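Local coordinates for oxidized polyvinyl alcohol hydrolase (Sphingopyxis, PDB 3WLA), which hydrolyses beta-diketones such as nonane-4,6-dione, and oxidized polyvinyl alcohol in the second step of polyvinyl alcohol degradation, at residues A[203-208]-A[257-262]; A[242-247]-A[251-256]. One frame throughout, in Å; residues are numbered along the deposited sequence.

How the interactions relate
Following the chain from the N terminus, the first segment reached is 203-208, on helix 201-210, which supplies one side of interaction 1. The chain then runs along strand 232-238 of the main sheet and enters the hairpin of strands 244-246 and 253-256, where interaction 2 closes a short turn. Helix 257-269 follows directly, and its first turn meets 203-208 to close the longer loop of interaction 1. Interaction 2 is therefore nested inside interaction 1. Their centres lie 12 Å apart, and the two contacts touch: Arg205 NH2 forms a salt bridge with Asp256 OD2 at 3.1 Å. Helix 201-210, the hairpin and the start of helix 257-269 are thereby joined.

Interaction 1 (A[203-208]-A[257-262]); sequences ETRKMV and YRPTTQ
Val208 and Pro259 mark the nearest approach of the two helical backbones, their CA atoms 6.1 Å apart. The contact is small, burying 155 Å² in total, and is made by apolar carbon alone. Val208 has CG1 anti to its own backbone N (chi1 165°), which lays this methyl against the pyrrolidine ring: Val208 CG1 is 3.6 Å from Pro259 CB, and Val208 CB follows at 3.8 Å from the same Pro259 CB. The two side chains meet at roughly a right angle, with the CG1 methyl leading toward the ring's CB. Arg205, a turn earlier, touches the neighbouring corner with its aliphatic stem, Arg205 CG standing 4.1 Å from Pro259 CG. Its chain then bends at chi2 and chi3 and carries the guanidinium away from the proline, where NH1 is hydrogen-bonded to Gln202 OE1 and NH2 makes the salt bridge to Asp256. As the third residue of helix 257-269, Pro259 sits where an N-H is not needed by the helix's own i to i-4 bonds, so the imino ring costs no hydrogen bond. In the same first turn Thr261 OG1 donates to Tyr257 O at 2.8 Å, a carbonyl that also accepts from Thr261 N. Farther along this helix, the side chain of Ser265, assigned to the charge relay by similarity, is about 9 Å from the side chain of Val208. Tyr335 of the C-terminal tail also packs on Pro259, while Thr261 on the same helix touches Thr236 and Trp238 of strand 232-238, placing helix 257-269 between helix 201-210 and the main sheet.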
# COMPACT_ATOMS: atom_id res chain seq x y z
N GLU A 203 6.04 0.05 -24.25
CA GLU A 203 7.49 0.04 -24.19
C GLU A 203 7.89 -0.30 -22.74
O GLU A 203 8.80 -1.10 -22.49
CB GLU A 203 8.05 1.42 -24.59
CG GLU A 203 9.58 1.38 -25.01
CD GLU A 203 10.26 2.78 -25.20
OE1 GLU A 203 9.71 3.64 -25.97
OE2 GLU A 203 11.35 3.01 -24.61
N THR A 204 7.18 0.30 -21.78
CA THR A 204 7.50 0.06 -20.37
C THR A 204 7.36 -1.39 -20.04
O THR A 204 8.23 -1.93 -19.37
CB THR A 204 6.63 0.89 -19.41
OG1 THR A 204 6.95 2.26 -19.58
CG2 THR A 204 6.93 0.55 -17.95
N ARG A 205 6.30 -2.04 -20.54
CA ARG A 205 6.10 -3.48 -20.28
C ARG A 205 7.24 -4.28 -20.88
O ARG A 205 7.73 -5.26 -20.29
CB ARG A 205 4.82 -4.02 -20.96
CG ARG A 205 3.76 -4.45 -20.05
CD ARG A 205 2.90 -5.57 -20.57
NE ARG A 205 2.23 -5.30 -21.82
CZ ARG A 205 1.03 -5.79 -22.15
NH1 ARG A 205 0.48 -5.52 -23.33
NH2 ARG A 205 0.34 -6.50 -21.26
N LYS A 206 7.61 -3.89 -22.09
CA LYS A 206 8.65 -4.63 -22.78
C LYS A 206 10.01 -4.41 -22.10
O LYS A 206 10.69 -5.38 -21.81
CB LYS A 206 8.72 -4.27 -24.28
CG LYS A 206 7.43 -4.57 -25.05
CD LYS A 206 7.67 -4.53 -26.58
CE LYS A 206 6.37 -4.71 -27.39
NZ LYS A 206 5.68 -6.01 -27.16
N MET A 207 10.36 -3.16 -21.78
CA MET A 207 11.69 -2.98 -21.18
C MET A 207 11.85 -3.79 -19.89
O MET A 207 12.93 -4.33 -19.62
CB MET A 207 12.03 -1.50 -21.00
CG MET A 207 11.24 -0.73 -19.97
SD MET A 207 11.64 1.01 -20.05
CE MET A 207 11.32 1.50 -18.31
N VAL A 208 10.76 -3.94 -19.12
CA VAL A 208 10.88 -4.70 -17.90
C VAL A 208 10.99 -6.19 -18.20
O VAL A 208 11.82 -6.88 -17.60
CB VAL A 208 9.71 -4.43 -16.92
CG1 VAL A 208 9.70 -5.50 -15.86
CG2 VAL A 208 9.89 -3.09 -16.24
N TYR A 257 0.09 -5.59 -13.86
CA TYR A 257 0.79 -5.76 -12.63
C TYR A 257 1.86 -6.82 -12.59
O TYR A 257 2.39 -7.08 -11.55
CB TYR A 257 -0.19 -5.97 -11.49
CG TYR A 257 -1.09 -4.74 -11.42
CD1 TYR A 257 -0.69 -3.60 -10.71
CD2 TYR A 257 -2.26 -4.68 -12.20
CE1 TYR A 257 -1.45 -2.40 -10.79
CE2 TYR A 257 -3.02 -3.50 -12.29
CZ TYR A 257 -2.61 -2.38 -11.58
OH TYR A 257 -3.38 -1.25 -11.66
N ARG A 258 2.18 -7.42 -13.73
CA ARG A 258 3.25 -8.43 -13.70
C ARG A 258 4.56 -7.64 -13.59
O ARG A 258 5.33 -7.80 -12.64
CB ARG A 258 3.21 -9.28 -14.98
CG ARG A 258 4.29 -10.38 -15.11
CD ARG A 258 4.30 -10.78 -16.60
NE ARG A 258 3.02 -11.38 -16.95
CZ ARG A 258 2.73 -12.64 -16.63
NH1 ARG A 258 3.64 -13.38 -16.00
NH2 ARG A 258 1.52 -13.13 -16.85
N PRO A 259 4.81 -6.73 -14.52
CA PRO A 259 6.07 -6.01 -14.38
C PRO A 259 6.13 -5.13 -13.14
O PRO A 259 7.23 -4.90 -12.57
CB PRO A 259 6.16 -5.19 -15.65
CG PRO A 259 4.71 -5.05 -16.11
CD PRO A 259 4.17 -6.43 -15.82
N THR A 260 4.97 -4.61 -12.69
CA THR A 260 5.05 -3.75 -11.53
C THR A 260 5.33 -4.48 -10.25
O THR A 260 6.01 -3.92 -9.39
CB THR A 260 3.77 -2.91 -11.31
OG1 THR A 260 2.71 -3.77 -10.89
CG2 THR A 260 3.39 -2.20 -12.57
N THR A 261 4.80 -5.68 -10.07
CA THR A 261 5.10 -6.38 -8.81
C THR A 261 6.49 -7.05 -8.95
O THR A 261 7.15 -7.35 -7.94
CB THR A 261 4.03 -7.41 -8.46
OG1 THR A 261 3.87 -8.32 -9.56
CG2 THR A 261 2.67 -6.69 -8.21
N GLN A 262 6.94 -7.24 -10.19
CA GLN A 262 8.29 -7.79 -10.35
C GLN A 262 9.28 -6.68 -9.93
O GLN A 262 10.18 -6.89 -9.12
CB GLN A 262 8.60 -8.17 -11.80
CG GLN A 262 10.07 -8.66 -11.92
CD GLN A 262 10.19 -10.02 -11.34
OE1 GLN A 262 9.56 -10.97 -11.83
NE2 GLN A 262 10.96 -10.15 -10.26

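Interaction 2 (A[242-247]-A[251-256]); sequences KDLWDC and LGLCSD
Trp245 and Ser255 form the hydrogen-bonded pair of an antiparallel hairpin whose strand axes run at 165°. Trp245 N donates to Ser255 O at 2.8 Å, nearly straight at 169°. In return Trp245 O is gripped from two positions, by Cys254 N at 3.0 Å and weakly by Ser255 N at 3.4 Å. Two residues thus face one, and the register slips by one residue: a classic beta bulge. Past it, Cys247 N reaches Gly252 O at 3.1 Å, from above the carbonyl plane.

The Trp245 side chain leaves the strand with CG anti to the backbone N. Its CB rests on Ser255 CB at 3.9 Å and also against Tyr257. Next, CD1 comes 3.5 Å from Cys254 SG, and NE1 borders the same sulfur, which sits at the edge of the five-membered ring, 76° off its normal. Beyond, the indole touches Thr56, Ser162 and His285.

The hairpin follows strand 232-238 of the alpha/beta-hydrolase sheet and begins beside Asp243, whose OD1 is hydrogen-bonded to His285 ND1. Together with Ser162, assigned to the charge relay by similarity, this pairing is consistent with a Ser-His-Asp triad as in other alpha/beta-hydrolases.

On the face opposite the indole, Leu244 and Asp256 lie side by side, Leu244 CD2 resting 3.4 Å from Asp256 CG. Asp256 is the N-cap of helix 257-269, its OD1 bound to Arg258 N. Replacing Asp256 with alanine is likely to leave Arg258 N uncapped, deprive Arg205 of its carboxylate and open a gap beside Leu244 CD2. On that face too, Leu253 CD1 packs 3.8 Å from Leu244 CB, while Phe201 of helix 201-210 covers Leu253 and Asp256.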
# COMPACT_ATOMS: atom_id res chain seq x y z
N LYS A 242 -4.42 -12.65 -15.02
CA LYS A 242 -5.43 -11.64 -15.29
C LYS A 242 -5.27 -10.40 -14.43
O LYS A 242 -6.17 -9.50 -14.42
CB LYS A 242 -6.81 -12.28 -15.09
CG LYS A 242 -7.01 -13.47 -16.06
CD LYS A 242 -8.49 -13.69 -16.42
CE LYS A 242 -8.68 -14.55 -17.73
NZ LYS A 242 -8.54 -16.09 -17.63
N ASP A 243 -4.17 -10.33 -13.67
CA ASP A 243 -3.94 -9.13 -12.84
C ASP A 243 -3.47 -7.96 -13.73
O ASP A 243 -2.26 -7.69 -13.89
CB ASP A 243 -2.90 -9.40 -11.72
CG ASP A 243 -2.92 -8.30 -10.65
OD1 ASP A 243 -3.74 -7.34 -10.79
OD2 ASP A 243 -2.14 -8.40 -9.68
N LEU A 244 -4.45 -7.28 -14.32
CA LEU A 244 -4.31 -6.16 -15.25
C LEU A 244 -5.39 -5.11 -14.98
O LEU A 244 -6.42 -5.43 -14.38
CB LEU A 244 -4.52 -6.65 -16.68
CG LEU A 244 -3.69 -7.85 -17.15
CD1 LEU A 244 -4.42 -8.58 -18.35
CD2 LEU A 244 -2.34 -7.34 -17.54
N TRP A 245 -5.15 -3.88 -15.42
CA TRP A 245 -6.15 -2.83 -15.29
C TRP A 245 -6.44 -2.29 -16.69
O TRP A 245 -5.56 -1.75 -17.39
CB TRP A 245 -5.67 -1.73 -14.38
CG TRP A 245 -6.52 -0.55 -14.50
CD1 TRP A 245 -6.59 0.33 -15.56
CD2 TRP A 245 -7.48 -0.13 -13.57
NE1 TRP A 245 -7.54 1.28 -15.32
CE2 TRP A 245 -8.10 1.03 -14.10
CE3 TRP A 245 -7.88 -0.60 -12.32
CZ2 TRP A 245 -9.10 1.71 -13.44
CZ3 TRP A 245 -8.84 0.06 -11.68
CH2 TRP A 245 -9.46 1.22 -12.22
N ASP A 246 -7.70 -2.46 -17.09
CA ASP A 246 -8.13 -2.08 -18.42
C ASP A 246 -9.42 -1.32 -18.22
O ASP A 246 -10.35 -1.87 -17.67
CB ASP A 246 -8.38 -3.37 -19.20
CG ASP A 246 -8.77 -3.13 -20.64
OD1 ASP A 246 -9.31 -2.06 -20.95
OD2 ASP A 246 -8.53 -4.04 -21.44
N CYS A 247 -9.49 -0.07 -18.66
CA CYS A 247 -10.69 0.69 -18.45
C CYS A 247 -11.51 0.96 -19.71
O CYS A 247 -12.37 1.85 -19.72
CB CYS A 247 -10.34 1.99 -17.76
SG CYS A 247 -9.16 2.97 -18.71
N LEU A 251 -8.42 4.61 -23.59
CA LEU A 251 -7.21 4.23 -22.84
C LEU A 251 -6.88 2.75 -22.90
O LEU A 251 -5.70 2.35 -23.03
CB LEU A 251 -7.37 4.59 -21.36
CG LEU A 251 -6.70 5.85 -20.93
CD1 LEU A 251 -6.78 5.96 -19.41
CD2 LEU A 251 -5.22 5.78 -21.38
N GLY A 252 -7.92 1.94 -22.77
CA GLY A 252 -7.73 0.50 -22.78
C GLY A 252 -6.86 -0.04 -21.63
O GLY A 252 -6.97 0.35 -20.46
N LEU A 253 -6.02 -1.00 -21.98
CA LEU A 253 -5.13 -1.61 -21.01
C LEU A 253 -4.07 -0.60 -20.63
O LEU A 253 -3.24 -0.22 -21.45
CB LEU A 253 -4.46 -2.81 -21.65
CG LEU A 253 -3.44 -3.54 -20.79
CD1 LEU A 253 -4.07 -4.06 -19.43
CD2 LEU A 253 -2.95 -4.71 -21.61
N CYS A 254 -4.08 -0.12 -19.41
CA CYS A 254 -3.01 0.80 -19.08
C CYS A 254 -2.09 0.42 -17.91
O CYS A 254 -1.17 1.16 -17.65
CB CYS A 254 -3.55 2.21 -18.93
SG CYS A 254 -5.05 2.30 -18.03
N SER A 255 -2.37 -0.66 -17.18
CA SER A 255 -1.46 -1.14 -16.14
C SER A 255 -1.46 -2.67 -16.20
O SER A 255 -2.52 -3.30 -16.30
CB SER A 255 -1.91 -0.76 -14.73
OG SER A 255 -1.71 0.60 -14.49
N ASP A 256 -0.27 -3.25 -16.14
CA ASP A 256 -0.13 -4.69 -16.12
C ASP A 256 0.67 -4.93 -14.84
O ASP A 256 1.82 -4.51 -14.73
CB ASP A 256 0.67 -5.12 -17.34
CG ASP A 256 0.98 -6.61 -17.35
OD1 ASP A 256 0.90 -7.32 -16.34
OD2 ASP A 256 1.33 -7.06 -18.43